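Local coordinates for protein prolyl-tRNA synthetase (Giardia lamblia ATCC 50803, PDB 3IAL) that probably attaches L-proline to tRNA(Pro) in an ATP-dependent reaction, and binds prolyl-adenylate in its active site, at residues F198-R211 against G219-P231. Numbering follows the deposited sequence.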
loop_
_atom_site.group_PDB
_atom_site.type_symbol
_atom_site.label_atom_id
_atom_site.label_comp_id
_atom_site.label_asym_id
_atom_site.label_seq_id
_atom_site.Cartn_x
_atom_site.Cartn_y
_atom_site.Cartn_z
ATOM N N PHE B 198 6.868 -0.674 17.336
ATOM C CA PHE B 198 7.502 0.444 18.045
ATOM C C PHE B 198 8.860 0.042 18.633
ATOM O O PHE B 198 9.853 0.754 18.465
ATOM C CB PHE B 198 6.618 0.922 19.200
ATOM C CG PHE B 198 5.363 1.677 18.788
ATOM C CD1 PHE B 198 4.774 1.523 17.537
ATOM C CD2 PHE B 198 4.744 2.521 19.712
ATOM C CE1 PHE B 198 3.598 2.216 17.206
ATOM C CE2 PHE B 198 3.583 3.220 19.387
ATOM C CZ PHE B 198 3.005 3.063 18.132
ATOM N N SER B 199 8.887 -1.088 19.344
ATOM C CA SER B 199 10.056 -1.490 20.143
ATOM C C SER B 199 10.995 -2.480 19.442
ATOM O O SER B 199 12.181 -2.199 19.297
ATOM C CB SER B 199 9.606 -2.051 21.495
ATOM O OG SER B 199 9.015 -1.024 22.282
ATOM N N ASP B 200 10.481 -3.626 19.005
ATOM C CA ASP B 200 11.335 -4.632 18.361
ATOM C C ASP B 200 11.960 -4.094 17.074
ATOM O O ASP B 200 13.125 -4.376 16.784
ATOM C CB ASP B 200 10.566 -5.919 18.037
ATOM C CG ASP B 200 10.029 -6.630 19.272
ATOM O OD1 ASP B 200 10.329 -6.233 20.417
ATOM O OD2 ASP B 200 9.293 -7.615 19.090
ATOM N N GLU B 201 11.189 -3.322 16.308
ATOM C CA GLU B 201 11.638 -2.851 14.995
ATOM C C GLU B 201 12.123 -1.392 14.975
ATOM O O GLU B 201 13.208 -1.119 14.457
ATOM C CB GLU B 201 10.550 -3.095 13.947
ATOM C CG GLU B 201 10.262 -4.596 13.721
ATOM C CD GLU B 201 11.427 -5.346 13.072
ATOM O OE1 GLU B 201 11.980 -4.861 12.069
ATOM O OE2 GLU B 201 11.778 -6.436 13.561
ATOM N N LEU B 202 11.357 -0.466 15.550
ATOM C CA LEU B 202 11.753 0.952 15.544
ATOM C C LEU B 202 12.523 1.379 16.779
ATOM O O LEU B 202 12.882 2.544 16.902
ATOM C CB LEU B 202 10.542 1.868 15.334
ATOM C CG LEU B 202 9.829 1.652 14.004
ATOM C CD1 LEU B 202 8.572 2.519 13.963
ATOM C CD2 LEU B 202 10.760 1.930 12.814
ATOM N N CYS B 203 12.788 0.436 17.681
ATOM C CA CYS B 203 13.682 0.660 18.819
ATOM C C CYS B 203 13.332 1.829 19.734
ATOM O O CYS B 203 14.233 2.475 20.268
ATOM C CB CYS B 203 15.119 0.837 18.319
ATOM S SG CYS B 203 15.704 -0.520 17.318
ATOM N N PHE B 204 12.043 2.106 19.928
ATOM C CA PHE B 204 11.623 3.102 20.929
ATOM C C PHE B 204 10.461 2.599 21.793
ATOM O O PHE B 204 9.893 1.540 21.540
ATOM C CB PHE B 204 11.315 4.466 20.282
ATOM C CG PHE B 204 10.021 4.511 19.508
ATOM C CD1 PHE B 204 8.821 4.779 20.150
ATOM C CD2 PHE B 204 10.010 4.302 18.131
ATOM C CE1 PHE B 204 7.623 4.829 19.437
ATOM C CE2 PHE B 204 8.812 4.343 17.410
ATOM C CZ PHE B 204 7.623 4.609 18.062
ATOM N N LYS B 205 10.136 3.372 22.820
ATOM C CA LYS B 205 9.180 2.984 23.842
ATOM C C LYS B 205 8.135 4.081 24.005
ATOM O O LYS B 205 8.424 5.257 23.808
ATOM C CB LYS B 205 9.927 2.794 25.171
ATOM C CG LYS B 205 9.127 2.117 26.246
ATOM C CD LYS B 205 9.925 1.969 27.514
ATOM C CE LYS B 205 9.024 1.540 28.672
ATOM N NZ LYS B 205 9.801 1.382 29.949
ATOM N N GLY B 206 6.926 3.687 24.379
ATOM C CA GLY B 206 5.869 4.626 24.713
ATOM C C GLY B 206 5.245 4.240 26.037
ATOM O O GLY B 206 5.350 3.090 26.454
ATOM N N GLN B 207 4.596 5.196 26.698
ATOM C CA GLN B 207 3.857 4.901 27.929
ATOM C C GLN B 207 2.455 4.394 27.608
ATOM O O GLN B 207 1.619 5.144 27.098
ATOM C CB GLN B 207 3.757 6.139 28.826
ATOM C CG GLN B 207 3.041 5.880 30.151
ATOM C CD GLN B 207 3.760 4.862 31.026
ATOM O OE1 GLN B 207 4.941 5.017 31.332
ATOM N NE2 GLN B 207 3.046 3.824 31.444
ATOM N N LYS B 208 2.205 3.120 27.910
ATOM C CA LYS B 208 0.878 2.532 27.764
ATOM C C LYS B 208 -0.038 3.048 28.867
ATOM O O LYS B 208 0.270 2.881 30.043
ATOM C CB LYS B 208 0.960 1.008 27.836
ATOM C CG LYS B 208 -0.391 0.321 28.040
ATOM C CD LYS B 208 -0.310 -1.171 27.736
ATOM C CE LYS B 208 -1.659 -1.848 27.899
ATOM N NZ LYS B 208 -1.594 -3.263 27.440
ATOM N N LEU B 209 -1.157 3.662 28.483
ATOM C CA LEU B 209 -2.125 4.185 29.442
ATOM C C LEU B 209 -3.558 3.882 29.061
ATOM O O LEU B 209 -3.895 3.796 27.884
ATOM C CB LEU B 209 -1.998 5.702 29.550
ATOM C CG LEU B 209 -0.662 6.277 30.003
ATOM C CD1 LEU B 209 -0.663 7.781 29.778
ATOM C CD2 LEU B 209 -0.373 5.922 31.462
ATOM N N ARG B 210 -4.401 3.746 30.076
ATOM C CA ARG B 210 -5.825 3.909 29.917
ATOM C C ARG B 210 -6.086 5.425 29.916
ATOM O O ARG B 210 -5.904 6.097 30.935
ATOM C CB ARG B 210 -6.580 3.228 31.062
ATOM C CG ARG B 210 -8.110 3.380 31.008
ATOM C CD ARG B 210 -8.731 2.536 29.913
ATOM N NE ARG B 210 -8.656 1.101 30.197
ATOM C CZ ARG B 210 -9.496 0.426 30.991
ATOM N NH1 ARG B 210 -10.505 1.035 31.606
ATOM N NH2 ARG B 210 -9.321 -0.879 31.173
ATOM N N ARG B 211 -6.498 5.959 28.767
ATOM C CA ARG B 211 -6.785 7.390 28.648
ATOM C C ARG B 211 -7.875 7.783 29.643
ATOM O O ARG B 211 -8.830 7.035 29.851
ATOM C CB ARG B 211 -7.191 7.737 27.208
ATOM C CG ARG B 211 -7.583 9.193 26.954
ATOM C CD ARG B 211 -6.391 10.127 27.013
ATOM N NE ARG B 211 -5.490 10.021 25.863
ATOM C CZ ARG B 211 -4.152 10.082 25.926
ATOM N NH1 ARG B 211 -3.516 10.188 27.092
ATOM N NH2 ARG B 211 -3.426 10.006 24.811
ATOM N N GLY B 219 -17.339 8.026 21.263
ATOM C CA GLY B 219 -18.112 6.812 21.033
ATOM C C GLY B 219 -17.584 5.594 21.774
ATOM O O GLY B 219 -18.335 4.650 22.019
ATOM N N ALA B 220 -16.299 5.608 22.133
ATOM C CA ALA B 220 -15.682 4.485 22.839
ATOM C C ALA B 220 -16.242 4.302 24.247
ATOM O O ALA B 220 -16.659 5.265 24.881
ATOM C CB ALA B 220 -14.171 4.669 22.912
ATOM N N ASP B 221 -16.242 3.053 24.716
ATOM C CA ASP B 221 -16.463 2.733 26.127
ATOM C C ASP B 221 -15.208 2.999 26.966
ATOM O O ASP B 221 -15.310 3.397 28.119
ATOM C CB ASP B 221 -16.860 1.259 26.299
ATOM C CG ASP B 221 -18.356 1.009 26.107
ATOM O OD1 ASP B 221 -19.130 1.964 25.836
ATOM O OD2 ASP B 221 -18.751 -0.172 26.246
ATOM N N TYR B 222 -14.035 2.705 26.415
ATOM C CA TYR B 222 -12.772 3.170 26.994
ATOM C C TYR B 222 -11.690 3.154 25.927
ATOM O O TYR B 222 -11.840 2.510 24.879
ATOM C CB TYR B 222 -12.346 2.362 28.231
ATOM C CG TYR B 222 -12.075 0.883 27.989
ATOM C CD1 TYR B 222 -13.099 -0.055 28.076
ATOM C CD2 TYR B 222 -10.798 0.428 27.692
ATOM C CE1 TYR B 222 -12.861 -1.396 27.860
ATOM C CE2 TYR B 222 -10.547 -0.925 27.484
ATOM C CZ TYR B 222 -11.586 -1.829 27.564
ATOM O OH TYR B 222 -11.358 -3.171 27.349
ATOM N N SER B 223 -10.615 3.888 26.198
ATOM C CA SER B 223 -9.546 4.103 25.233
ATOM C C SER B 223 -8.193 3.873 25.882
ATOM O O SER B 223 -7.935 4.347 26.994
ATOM C CB SER B 223 -9.625 5.524 24.664
ATOM O OG SER B 223 -10.693 5.638 23.740
ATOM N N GLU B 224 -7.356 3.107 25.191
ATOM C CA GLU B 224 -5.989 2.849 25.600
ATOM C C GLU B 224 -5.041 3.442 24.563
ATOM O O GLU B 224 -5.337 3.426 23.365
ATOM C CB GLU B 224 -5.757 1.352 25.728
ATOM C CG GLU B 224 -6.663 0.697 26.747
ATOM C CD GLU B 224 -6.419 -0.791 26.885
ATOM O OE1 GLU B 224 -5.624 -1.350 26.105
ATOM O OE2 GLU B 224 -7.036 -1.408 27.778
ATOM N N VAL B 225 -3.910 3.961 25.036
ATOM C CA VAL B 225 -3.012 4.741 24.206
ATOM C C VAL B 225 -1.546 4.484 24.529
ATOM O O VAL B 225 -1.205 4.012 25.618
ATOM C CB VAL B 225 -3.272 6.260 24.376
ATOM C CG1 VAL B 225 -4.689 6.599 23.959
ATOM C CG2 VAL B 225 -2.989 6.720 25.831
ATOM N N SER B 226 -0.697 4.799 23.560
ATOM C CA SER B 226 0.738 4.875 23.755
ATOM C C SER B 226 1.136 6.339 23.618
ATOM O O SER B 226 1.111 6.901 22.516
ATOM C CB SER B 226 1.480 4.015 22.734
ATOM O OG SER B 226 2.884 4.069 22.969
ATOM N N ASP B 227 1.460 6.959 24.752
ATOM C CA ASP B 227 1.943 8.335 24.790
ATOM C C ASP B 227 3.472 8.341 24.788
ATOM O O ASP B 227 4.094 7.933 25.763
ATOM C CB ASP B 227 1.439 9.042 26.053
ATOM C CG ASP B 227 0.043 9.577 25.909
ATOM O OD1 ASP B 227 -0.466 9.676 24.770
ATOM O OD2 ASP B 227 -0.546 9.936 26.949
ATOM N N VAL B 228 4.067 8.810 23.698
ATOM C CA VAL B 228 5.510 8.713 23.514
ATOM C C VAL B 228 6.182 10.035 23.876
ATOM O O VAL B 228 5.835 11.068 23.336
ATOM C CB VAL B 228 5.853 8.352 22.067
ATOM C CG1 VAL B 228 7.361 8.441 21.826
ATOM C CG2 VAL B 228 5.327 6.954 21.728
ATOM N N VAL B 229 7.147 9.993 24.785
ATOM C CA VAL B 229 7.917 11.185 25.114
ATOM C C VAL B 229 8.819 11.589 23.937
ATOM O O VAL B 229 9.640 10.800 23.467
ATOM C CB VAL B 229 8.781 10.993 26.364
ATOM C CG1 VAL B 229 9.558 12.277 26.654
ATOM C CG2 VAL B 229 7.916 10.589 27.555
ATOM N N MET B 230 8.639 12.823 23.471
ATOM C CA MET B 230 9.432 13.386 22.385
ATOM C C MET B 230 10.589 14.216 22.954
ATOM O O MET B 230 10.555 14.589 24.134
ATOM C CB MET B 230 8.535 14.248 21.500
ATOM C CG MET B 230 7.444 13.438 20.798
ATOM S SD MET B 230 8.087 12.494 19.405
ATOM C CE MET B 230 8.351 13.808 18.227
ATOM N N PRO B 231 11.614 14.507 22.131
ATOM C CA PRO B 231 12.800 15.224 22.640
ATOM C C PRO B 231 12.528 16.602 23.241
ATOM O O PRO B 231 13.323 17.066 24.037
ATOM C CB PRO B 231 13.707 15.347 21.406
ATOM C CG PRO B 231 13.287 14.241 20.512
ATOM C CD PRO B 231 11.813 14.042 20.743
HETATM O O HOH W 1 8.310 7.399 25.442
HETATM O O HOH W 2 3.510 1.873 24.263
HETATM O O HOH W 3 -10.722 5.559 28.527
#
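Phe198, in the last turn of helix 180-201, turns a ring edge to Ser226, with CE2 3.7 Å from OG. The following strands, 207-211 and 222-229, form an antiparallel beta hairpin of the class II synthetase core. Phe204 CE1 touches Val228 CG2. Water 1 joins Lys205 O to Val229 N. Gly206 CA packs against Ser226 OG and Val228 CG2. Gln207 and Leu209 each exchange two backbone hydrogen bonds, with Asp227 and Val225 respectively. Leu209 CD1 lies 3.6 Å from Asp227 OD2. On the face carrying Arg210 and Glu224, the Arg210 chain bends at chi2 and chi3 (73° and 69°) and lays its guanidinium over the Tyr222 ring. This cation-pi contact is off-centre, with CZ 4.1 Å from the ring centroid and the planes 32° apart. Glu224 OE2 makes a long salt bridge of 3.8 Å to Arg210 NE; Glu224 OE1 is hydrogen-bonded to Trp191 NE1. Arg211 N donates to Ser223 O, and its guanidinium covers Val225 CG2 with one face. Gln237 OE1 is hydrogen-bonded to Arg211 NH2, and Arg487 NE salt-bridges Asp227 OD2. Arg211 meets the carboxylate end-on and nearly coplanar: NH1 reaches Asp227 OD2 and NH2 reaches Asp227 OD1, both at 3.0 Å and on the syn side.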